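PDB 5HMA: probable membrane transporter protein MamO from Magnetospirillum magneticum, which promotes magnetite nucleation in the magnetosome and activates the MamE protease, binding transition metal ions through a protease-like domain that is probably not itself a protease. Local coordinates for residues H3-A8 against F102-N107; S48-T53 against I57-A62; A90-V95 against V178-I183. One frame throughout, in Å; residues are numbered along the deposited sequence.

Interaction 1 (H3-A8 against F102-N107); sequences HTVPPA and FAFGRN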
# COMPACT_ATOMS: atom_id res chain seq x y z
N HIS A 3 10.94 -6.98 -11.25
CA HIS A 3 12.06 -6.07 -11.50
C HIS A 3 11.59 -4.61 -11.61
O HIS A 3 12.33 -3.68 -11.27
CB HIS A 3 12.79 -6.47 -12.80
CG HIS A 3 13.87 -7.51 -12.62
ND1 HIS A 3 14.62 -7.61 -11.47
CD2 HIS A 3 14.32 -8.47 -13.45
CE1 HIS A 3 15.49 -8.60 -11.60
NE2 HIS A 3 15.33 -9.14 -12.79
N THR A 4 10.35 -4.41 -12.06
CA THR A 4 9.83 -3.08 -12.40
C THR A 4 8.78 -2.51 -11.40
O THR A 4 8.50 -1.31 -11.42
CB THR A 4 9.20 -3.11 -13.80
OG1 THR A 4 8.79 -1.79 -14.18
CG2 THR A 4 8.00 -4.05 -13.83
N VAL A 5 8.20 -3.35 -10.55
CA VAL A 5 7.25 -2.91 -9.52
C VAL A 5 7.93 -2.46 -8.22
O VAL A 5 7.54 -1.43 -7.64
CB VAL A 5 6.21 -4.03 -9.21
CG1 VAL A 5 5.40 -3.73 -7.94
CG2 VAL A 5 5.29 -4.24 -10.39
N PRO A 6 8.95 -3.21 -7.74
CA PRO A 6 9.51 -2.82 -6.44
C PRO A 6 9.98 -1.36 -6.27
O PRO A 6 9.91 -0.87 -5.14
CB PRO A 6 10.70 -3.78 -6.28
CG PRO A 6 10.28 -5.01 -7.06
CD PRO A 6 9.59 -4.44 -8.27
N PRO A 7 10.45 -0.69 -7.34
CA PRO A 7 10.88 0.69 -7.04
C PRO A 7 9.76 1.58 -6.50
O PRO A 7 10.04 2.50 -5.73
CB PRO A 7 11.38 1.20 -8.39
CG PRO A 7 11.87 -0.04 -9.11
CD PRO A 7 10.86 -1.11 -8.70
N ALA A 8 8.52 1.28 -6.87
CA ALA A 8 7.37 2.07 -6.41
C ALA A 8 6.75 1.51 -5.12
O ALA A 8 5.69 1.96 -4.69
CB ALA A 8 6.31 2.16 -7.53
N PHE A 102 -0.45 -10.09 -7.28
CA PHE A 102 0.85 -10.08 -6.62
C PHE A 102 0.84 -8.98 -5.59
O PHE A 102 0.51 -7.83 -5.90
CB PHE A 102 1.99 -9.89 -7.63
CG PHE A 102 1.97 -10.89 -8.75
CD1 PHE A 102 1.08 -10.75 -9.81
CD2 PHE A 102 2.83 -11.98 -8.73
CE1 PHE A 102 1.05 -11.69 -10.84
CE2 PHE A 102 2.82 -12.91 -9.77
CZ PHE A 102 1.92 -12.77 -10.82
N ALA A 103 1.18 -9.33 -4.35
CA ALA A 103 1.17 -8.36 -3.27
C ALA A 103 2.61 -8.03 -2.89
O ALA A 103 3.38 -8.91 -2.53
CB ALA A 103 0.40 -8.91 -2.08
N PHE A 104 2.96 -6.76 -3.00
CA PHE A 104 4.33 -6.31 -2.75
C PHE A 104 4.39 -5.53 -1.43
O PHE A 104 3.44 -4.83 -1.07
CB PHE A 104 4.84 -5.41 -3.89
CG PHE A 104 5.20 -6.15 -5.16
CD1 PHE A 104 4.21 -6.54 -6.05
CD2 PHE A 104 6.53 -6.42 -5.47
CE1 PHE A 104 4.54 -7.20 -7.24
CE2 PHE A 104 6.86 -7.07 -6.65
CZ PHE A 104 5.87 -7.47 -7.54
N GLY A 105 5.53 -5.60 -0.74
CA GLY A 105 5.75 -4.80 0.45
C GLY A 105 7.24 -4.63 0.72
O GLY A 105 8.07 -5.06 -0.08
N ARG A 106 7.58 -3.98 1.83
CA ARG A 106 8.96 -3.90 2.28
C ARG A 106 8.99 -4.21 3.76
O ARG A 106 8.14 -3.73 4.53
CB ARG A 106 9.59 -2.51 1.99
CG ARG A 106 9.53 -2.09 0.52
CD ARG A 106 10.69 -1.19 0.10
NE ARG A 106 11.83 -1.95 -0.40
CZ ARG A 106 12.07 -2.21 -1.68
NH1 ARG A 106 11.26 -1.79 -2.63
NH2 ARG A 106 13.15 -2.91 -2.01
N ASN A 107 9.95 -5.02 4.16
CA ASN A 107 10.02 -5.41 5.55
C ASN A 107 10.74 -4.35 6.40
O ASN A 107 11.10 -3.27 5.92
CB ASN A 107 10.69 -6.79 5.68
CG ASN A 107 12.15 -6.79 5.28
OD1 ASN A 107 12.80 -5.75 5.16
ND2 ASN A 107 12.70 -7.98 5.09
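Val5 holds CG1 opposite its backbone N (chi1 167°), and Phe104 turns its ring to the side opposite its own carbonyl carbon (chi1 -75°); together these rotations set the methyl squarely above the ring. Val5 CG1 lies 3.5 Å from the centroid of the Phe104 ring and 6° off its normal, a nearly centred CH-pi contact, with CG1 at 3.6 Å from Phe104 CD1. Val5 CB also reaches the far end of the ring, 3.8 Å from Phe104 CZ. Pro6 comes at the same ring obliquely, its CG 4.0 Å from Phe104 CE2.

Both segments belong to the trypsin-like double-barrel fold, which this pseudo-protease domain retains. Segment 3-8 leads into strand 9-13 of the first barrel, while 102-107 lies on strand 100-106 of the second, so the contact joins the N-terminal end of this chain to the second barrel. Val114, Pro151 and Val153 of that second sheet also pack against Phe104. An alanine at this position is likely to open a gap beneath Val5 and leave its methyl without an aromatic face to rest on.

Two residues further on, Arg106 bends at chi3 and brings NH1 to 3.0 Å from Pro6 O, which sits at the guanidinium edge. The same NH1 hydrogen-bonds Val9 O and NE bonds Gly110 O, so the buried guanidinium is tied to backbone carbonyls on more than one side of the junction. Within 3-8, Ala8 N donates to Val5 O at 3.0 Å, closing the short 3-10 turn that presents Val5 and Pro6.

Interaction 2 (S48-T53 against I57-A62); sequences SVQVAT and IRRFPA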
# COMPACT_ATOMS: atom_id res chain seq x y z
N SER A 48 8.00 8.93 8.08
CA SER A 48 9.13 8.86 7.19
C SER A 48 8.87 7.73 6.19
O SER A 48 8.38 6.67 6.55
CB SER A 48 10.44 8.63 7.96
OG SER A 48 11.54 8.50 7.07
N VAL A 49 9.18 7.99 4.93
CA VAL A 49 8.99 7.00 3.89
C VAL A 49 10.34 6.45 3.49
O VAL A 49 11.29 7.22 3.30
CB VAL A 49 8.24 7.59 2.69
CG1 VAL A 49 8.22 6.57 1.51
CG2 VAL A 49 6.83 7.99 3.11
N GLN A 50 10.44 5.13 3.36
CA GLN A 50 11.71 4.51 3.02
C GLN A 50 11.67 3.99 1.60
O GLN A 50 10.83 3.16 1.25
CB GLN A 50 12.04 3.39 4.02
CG GLN A 50 11.73 3.83 5.46
CD GLN A 50 12.75 3.36 6.48
OE1 GLN A 50 13.74 2.70 6.14
NE2 GLN A 50 12.51 3.70 7.74
N VAL A 51 12.60 4.49 0.79
CA VAL A 51 12.61 4.26 -0.65
C VAL A 51 13.87 3.51 -1.03
O VAL A 51 14.96 3.87 -0.59
CB VAL A 51 12.53 5.61 -1.42
CG1 VAL A 51 12.58 5.38 -2.95
CG2 VAL A 51 11.27 6.41 -0.99
N ALA A 52 13.71 2.46 -1.83
CA ALA A 52 14.84 1.68 -2.30
C ALA A 52 15.54 2.40 -3.44
O ALA A 52 14.90 2.93 -4.35
CB ALA A 52 14.38 0.27 -2.77
N THR A 53 16.87 2.45 -3.38
CA THR A 53 17.64 3.02 -4.48
C THR A 53 18.81 2.10 -4.76
O THR A 53 19.11 1.22 -3.96
CB THR A 53 18.18 4.44 -4.17
OG1 THR A 53 19.38 4.34 -3.40
CG2 THR A 53 17.15 5.28 -3.41
N ILE A 57 18.72 2.22 0.93
CA ILE A 57 17.50 2.88 1.39
C ILE A 57 17.71 4.37 1.61
O ILE A 57 18.65 4.76 2.29
CB ILE A 57 16.97 2.22 2.67
CG1 ILE A 57 16.56 0.77 2.41
CG2 ILE A 57 15.79 3.00 3.20
CD1 ILE A 57 15.29 0.64 1.55
N ARG A 58 16.84 5.19 1.03
CA ARG A 58 16.78 6.62 1.33
C ARG A 58 15.47 6.97 2.02
O ARG A 58 14.42 6.43 1.69
CB ARG A 58 16.95 7.45 0.05
CG ARG A 58 18.39 7.48 -0.43
CD ARG A 58 18.65 8.60 -1.41
NE ARG A 58 18.26 9.91 -0.89
CZ ARG A 58 18.30 11.01 -1.63
NH1 ARG A 58 18.69 10.94 -2.89
NH2 ARG A 58 17.93 12.18 -1.12
N ARG A 59 15.54 7.86 3.00
CA ARG A 59 14.35 8.22 3.76
C ARG A 59 13.91 9.62 3.42
O ARG A 59 14.73 10.51 3.21
CB ARG A 59 14.60 8.08 5.26
CG ARG A 59 14.81 6.63 5.64
CD ARG A 59 15.08 6.46 7.09
NE ARG A 59 13.91 6.71 7.92
CZ ARG A 59 13.91 6.58 9.24
NH1 ARG A 59 15.03 6.20 9.85
NH2 ARG A 59 12.82 6.83 9.95
N PHE A 60 12.60 9.81 3.35
CA PHE A 60 12.04 11.14 3.10
C PHE A 60 10.91 11.37 4.08
O PHE A 60 10.07 10.49 4.27
CB PHE A 60 11.52 11.27 1.67
CG PHE A 60 12.54 10.95 0.62
CD1 PHE A 60 13.40 11.94 0.15
CD2 PHE A 60 12.67 9.66 0.12
CE1 PHE A 60 14.35 11.65 -0.82
CE2 PHE A 60 13.62 9.36 -0.84
CZ PHE A 60 14.46 10.35 -1.31
N PRO A 61 10.89 12.56 4.71
CA PRO A 61 9.73 12.91 5.54
C PRO A 61 8.46 13.01 4.68
O PRO A 61 8.52 13.36 3.50
CB PRO A 61 10.11 14.27 6.15
CG PRO A 61 11.28 14.76 5.37
CD PRO A 61 11.92 13.61 4.68
N ALA A 62 7.31 12.68 5.26
CA ALA A 62 6.07 12.79 4.52
C ALA A 62 4.99 13.40 5.39
O ALA A 62 4.98 13.23 6.60
CB ALA A 62 5.63 11.42 4.01
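Gln50 NE2 lies over one face of the Arg59 guanidinium, 3.3 Å above the plane and near the rim, while Ser48 OG sits at the edge. The amide and guanidinium planes are 20° apart, and the two side chains run side by side in the same direction. Arg59 NE donates to Ser48 OG at 3.1 Å, with the hydroxyl tilted 18° out of the guanidinium plane. On the other side of the sheet Phe60 offers its edge to Val51, with CD2 3.7 Å from Val51 CG2; the two side chains cross at about a right angle. Phe60 CZ in turn lies over a face of the Arg58 guanidinium, and Phe84 meets the Phe60 ring edge-to-face.

The backbone is a regular antiparallel hairpin of the closed first barrel of the trypsin fold, its strand 47-51 also bonding to strand 9-13. Val49 pairs with Phe60 and Val51 with Arg58 through two hydrogen bonds each. Val49 N reaches Phe60 O at 2.7 Å. Phe60 N reaches Val49 O at 2.9 Å. Gln50 with Arg59 and Ser48 with Pro61 form the non-hydrogen-bonded pairs. Val49 and Val51 face inward onto Val10 and Met78, and Val49 CG2 meets Ala62 CB at 3.7 Å.

Gln50 NE2 and Arg59 NE are both donors, so at 3.3 Å they lie close without bonding each other; each group finds an acceptor elsewhere, NE2 at Ala19 O and Arg59 NH2 at Gly16 O. The hairpin's polar side is thus stitched to the neighbouring loop by donors that need not compete.

Interaction 3 (A90-V95 against V178-I183); sequences ADVQTV and VPAQVI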
# COMPACT_ATOMS: atom_id res chain seq x y z
N ALA A 90 -3.60 6.20 -14.34
CA ALA A 90 -4.37 5.93 -15.55
C ALA A 90 -4.40 4.44 -15.88
O ALA A 90 -5.31 3.97 -16.56
CB ALA A 90 -3.80 6.72 -16.72
N ASP A 91 -3.41 3.68 -15.39
CA ASP A 91 -3.29 2.26 -15.71
C ASP A 91 -3.96 1.35 -14.69
O ASP A 91 -3.89 0.13 -14.80
CB ASP A 91 -1.82 1.84 -15.82
CG ASP A 91 -1.13 2.41 -17.05
OD1 ASP A 91 -1.82 3.03 -17.89
OD2 ASP A 91 0.09 2.22 -17.17
N VAL A 92 -4.60 1.96 -13.70
CA VAL A 92 -5.31 1.21 -12.66
C VAL A 92 -6.33 0.26 -13.28
O VAL A 92 -7.05 0.64 -14.21
CB VAL A 92 -5.96 2.19 -11.68
CG1 VAL A 92 -7.21 1.60 -11.07
CG2 VAL A 92 -4.94 2.62 -10.61
N GLN A 93 -6.38 -0.99 -12.81
CA GLN A 93 -7.33 -1.98 -13.36
C GLN A 93 -8.13 -2.67 -12.27
O GLN A 93 -7.68 -2.78 -11.13
CB GLN A 93 -6.63 -3.07 -14.19
CG GLN A 93 -5.62 -2.58 -15.21
CD GLN A 93 -6.25 -2.25 -16.53
OE1 GLN A 93 -7.43 -2.53 -16.76
NE2 GLN A 93 -5.46 -1.64 -17.43
N THR A 94 -9.32 -3.17 -12.63
CA THR A 94 -10.06 -4.08 -11.76
C THR A 94 -9.55 -5.53 -11.94
O THR A 94 -8.93 -5.86 -12.95
CB THR A 94 -11.57 -4.04 -12.04
OG1 THR A 94 -11.81 -4.42 -13.40
CG2 THR A 94 -12.12 -2.65 -11.79
N VAL A 95 -9.80 -6.36 -10.93
CA VAL A 95 -9.52 -7.79 -11.03
C VAL A 95 -10.78 -8.56 -10.67
O VAL A 95 -11.67 -8.01 -10.03
CB VAL A 95 -8.35 -8.22 -10.13
CG1 VAL A 95 -7.04 -7.61 -10.63
CG2 VAL A 95 -8.64 -7.86 -8.66
N VAL A 178 -8.15 -2.96 -0.69
CA VAL A 178 -8.96 -1.83 -1.13
C VAL A 178 -8.76 -1.63 -2.63
O VAL A 178 -7.64 -1.38 -3.07
CB VAL A 178 -8.60 -0.55 -0.38
CG1 VAL A 178 -9.56 0.57 -0.76
CG2 VAL A 178 -8.57 -0.80 1.13
N PRO A 179 -9.83 -1.75 -3.43
CA PRO A 179 -9.69 -1.58 -4.89
C PRO A 179 -9.11 -0.22 -5.28
O PRO A 179 -9.44 0.79 -4.66
CB PRO A 179 -11.13 -1.72 -5.40
CG PRO A 179 -11.81 -2.56 -4.38
CD PRO A 179 -11.19 -2.16 -3.05
N ALA A 180 -8.25 -0.19 -6.30
CA ALA A 180 -7.56 1.04 -6.67
C ALA A 180 -8.52 2.14 -7.14
O ALA A 180 -8.20 3.32 -7.04
CB ALA A 180 -6.52 0.75 -7.74
N GLN A 181 -9.70 1.76 -7.62
CA GLN A 181 -10.68 2.74 -8.08
C GLN A 181 -11.11 3.68 -6.95
O GLN A 181 -11.48 4.84 -7.18
CB GLN A 181 -11.91 2.05 -8.69
CG GLN A 181 -12.96 3.01 -9.25
CD GLN A 181 -12.38 4.02 -10.23
OE1 GLN A 181 -11.43 3.73 -10.98
NE2 GLN A 181 -12.95 5.23 -10.24
N VAL A 182 -11.06 3.17 -5.73
CA VAL A 182 -11.38 3.95 -4.54
C VAL A 182 -10.43 5.14 -4.44
O VAL A 182 -10.84 6.24 -4.09
CB VAL A 182 -11.34 3.06 -3.28
CG1 VAL A 182 -11.16 3.89 -2.02
CG2 VAL A 182 -12.60 2.18 -3.21
N ILE A 183 -9.16 4.91 -4.77
CA ILE A 183 -8.18 5.98 -4.77
C ILE A 183 -8.56 7.09 -5.74
O ILE A 183 -8.60 8.27 -5.37
CB ILE A 183 -6.78 5.45 -5.13
CG1 ILE A 183 -6.34 4.38 -4.13
CG2 ILE A 183 -5.77 6.59 -5.18
CD1 ILE A 183 -5.04 3.69 -4.53
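The carbonyl oxygen of Val182, two residues on from the Ala180 that meets Val92, accepts a hydrogen bond from His186 ND1 and a weak one from Ser185 OG. His186 is, with His71, a ligand of the bound nickel ion, so the short helix 180-185 positions a first-shell residue through its own backbone. Its first turn is closed by Val182 N to Pro179 O at 3.1 Å, followed by a weak bond from Ile183 N to Ala180 O.

The contact with segment 90-95 is made at the beginning of this helix. Val92 sets CG1 on the far side from its backbone N (chi1 151°, rotated well away from ideal staggering), which points both methyls at Ala180: CG1 lies 3.5 Å from Ala180 CB, and CG2 reaches the same CB at 3.8 Å. The single alanine methyl therefore meets both branches of the valine. Val92 CG1 also lies 4.3 Å from Gln181 N, against the backbone that follows.

Segment 90-95 belongs to the stretch linking the first barrel of the trypsin fold to the second, and 178-183 is where strand 173-179 of the second barrel runs into the C-terminal helix. Strand 159-167 serves both, its backbone bonding Gln93 at Leu159 and Ala180 at Val160. Further along the helix, Ile183 packs on Met89, Leu73 and Ile162.

The contact is carried by methyl packing, with no hydrogen bond between the two segments, so their relative placing probably rests in part on the backbone bonds each makes to strand 159-167.

How the interactions relate
Interactions 1 and 2 are neighbours, centres about 14 Å apart, and meet where Arg106 NH2 packs at 3.5 Å against Ala52 CB, beside the hairpin turn. Along the chain, the hairpin of 48-53 and 57-62 falls between the two segments of interaction 1, whereas the segments of interactions 1 and 3 alternate. Those two reach the same second-barrel sheet without touching, their nearest atoms about 8 Å apart. Interactions 2 and 3 lie on opposite sides of the chain's centre, about 24 Å between centres. Interaction 3 alone comes near the nickel site: the Gln181 side chain is about 10 Å from the ion, while interactions 1 and 2 lie away from it.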